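Orphan protein TM0875 (Thermotoga maritima, PDB 1O22) is of unknown function, an orphan protein of a hyperthermophile with a new fold built round a mixed beta-sheet. Local coordinates at residues E142-M145 against K146-E150. Sequence-based numbering, arbitrary orientation.
Sequences EEFM and KYFFE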
# COMPACT_ATOMS: atom_id res chain seq x y z
N GLU A 142 -15.55 -1.81 -15.69
CA GLU A 142 -16.92 -1.49 -15.31
C GLU A 142 -17.45 -2.47 -14.28
O GLU A 142 -18.16 -2.07 -13.34
CB GLU A 142 -17.89 -1.40 -16.48
CG GLU A 142 -19.33 -1.09 -15.99
CD GLU A 142 -19.47 0.27 -15.28
OE1 GLU A 142 -19.45 0.36 -14.00
OE2 GLU A 142 -19.62 1.28 -16.02
N GLU A 143 -17.13 -3.76 -14.44
CA GLU A 143 -17.51 -4.76 -13.42
C GLU A 143 -16.82 -4.46 -12.10
O GLU A 143 -17.42 -4.58 -11.05
CB GLU A 143 -17.14 -6.18 -13.83
CG GLU A 143 -18.23 -6.91 -14.57
CD GLU A 143 -19.30 -7.48 -13.64
OE1 GLU A 143 -19.07 -8.56 -13.01
OE2 GLU A 143 -20.39 -6.85 -13.57
N PHE A 144 -15.52 -4.16 -12.15
CA PHE A 144 -14.79 -3.86 -10.94
C PHE A 144 -15.42 -2.66 -10.19
O PHE A 144 -15.51 -2.70 -8.97
CB PHE A 144 -13.31 -3.58 -11.18
CG PHE A 144 -12.65 -3.01 -10.00
CD1 PHE A 144 -12.37 -3.81 -8.90
CD2 PHE A 144 -12.35 -1.65 -9.95
CE1 PHE A 144 -11.78 -3.27 -7.77
CE2 PHE A 144 -11.79 -1.11 -8.80
CZ PHE A 144 -11.48 -1.91 -7.73
N MSE A 145 -15.85 -1.64 -10.94
CA MSE A 145 -16.39 -0.42 -10.36
C MSE A 145 -17.76 -0.63 -9.70
O MSE A 145 -18.04 -0.02 -8.66
CB MSE A 145 -16.38 0.74 -11.34
CG MSE A 145 -14.98 1.25 -11.67
SE MSE A 145 -13.84 1.70 -10.09
CE MSE A 145 -14.79 3.50 -9.58
N LYS A 146 -18.53 -1.58 -10.23
CA LYS A 146 -19.76 -1.99 -9.55
C LYS A 146 -19.44 -2.64 -8.22
O LYS A 146 -20.06 -2.32 -7.23
CB LYS A 146 -20.55 -3.00 -10.37
CG LYS A 146 -21.47 -2.44 -11.39
CD LYS A 146 -22.15 -3.57 -12.16
CE LYS A 146 -21.49 -3.89 -13.52
NZ LYS A 146 -22.25 -3.32 -14.70
N TYR A 147 -18.48 -3.58 -8.21
CA TYR A 147 -17.97 -4.16 -6.99
C TYR A 147 -17.49 -3.09 -6.00
O TYR A 147 -17.84 -3.15 -4.80
CB TYR A 147 -16.80 -5.14 -7.26
CG TYR A 147 -16.01 -5.44 -6.01
CD1 TYR A 147 -16.46 -6.40 -5.08
CD2 TYR A 147 -14.84 -4.76 -5.73
CE1 TYR A 147 -15.75 -6.66 -3.92
CE2 TYR A 147 -14.14 -5.00 -4.57
CZ TYR A 147 -14.57 -5.97 -3.68
OH TYR A 147 -13.83 -6.20 -2.53
N PHE A 148 -16.70 -2.15 -6.49
CA PHE A 148 -16.10 -1.11 -5.67
C PHE A 148 -17.17 -0.23 -4.98
O PHE A 148 -17.18 -0.07 -3.77
CB PHE A 148 -15.11 -0.26 -6.49
CG PHE A 148 -14.57 0.94 -5.73
CD1 PHE A 148 -13.54 0.82 -4.84
CD2 PHE A 148 -15.17 2.19 -5.89
CE1 PHE A 148 -13.10 1.91 -4.11
CE2 PHE A 148 -14.72 3.30 -5.19
CZ PHE A 148 -13.70 3.16 -4.28
N PHE A 149 -18.08 0.32 -5.76
CA PHE A 149 -19.15 1.15 -5.19
C PHE A 149 -20.01 0.35 -4.22
O PHE A 149 -20.29 0.82 -3.14
CB PHE A 149 -20.00 1.81 -6.30
CG PHE A 149 -19.25 2.84 -7.10
CD1 PHE A 149 -18.51 3.81 -6.46
CD2 PHE A 149 -19.22 2.79 -8.48
CE1 PHE A 149 -17.81 4.74 -7.18
CE2 PHE A 149 -18.51 3.73 -9.19
CZ PHE A 149 -17.81 4.69 -8.54
N GLU A 150 -20.39 -0.86 -4.60
CA GLU A 150 -21.21 -1.67 -3.70
C GLU A 150 -20.48 -2.01 -2.38
O GLU A 150 -21.09 -1.99 -1.31
CB GLU A 150 -21.70 -2.93 -4.41
CG GLU A 150 -22.71 -2.63 -5.51
CD GLU A 150 -23.02 -3.83 -6.40
OE1 GLU A 150 -22.50 -4.93 -6.13
OE2 GLU A 150 -23.80 -3.66 -7.38
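Met-145 and Phe-149, one turn apart on the amphipathic alpha-helix 137-152, pack against each other on the side that the helix lays on the mixed beta-sheet. The Met-145 chain bends twice (chi2 -52°, chi3 -75°), carrying its methyl CE to 3.4 Å from Phe-149 CZ. Met-145 CE also lies 3.9 Å from Phe-148 CD2. The selenium of Met-145 (SE, a selenomethionine) makes an oblique Met-aromatic contact, 5.1 Å from the Phe-148 ring centroid; a flexible, unbranched side chain can curl its methyl against both rings. Phe-144, with CG anti to its own N, lies alongside the following turn: Phe-148 CB sits over one face of its ring, while Tyr-147 CD2 meets that ring obliquely, nearest Phe-144 CE1. Ile-59 of strand 56-66 touches Phe-144, Met-145 and Phe-148, and Phe-149 stacks on Tyr-159, so large apolar residues fill this helix-sheet interface. Tyr-147 adds a polar end to a buried ring, its OH hydrogen-bonded to Asp-109 OD2.

Four successive i to i+4 backbone hydrogen bonds join the turns, from Lys-146 N to Glu-142 O through Phe-149 N to Met-145 O. The bond from Tyr-147 N to Glu-143 O is nearly straight at the hydrogen (177°).

Charged residues occupy the partly exposed side, where long chains can reach solvent. Lys-146 extends back along the helix toward Glu-143, whose carboxylate probably favours its protonated form, though no salt bridge forms. Lys-146 NZ remains 4.1 Å from Glu-143 OE2; the nearer approach to that oxygen is by methylene CE of Lys-146, at 3.2 Å.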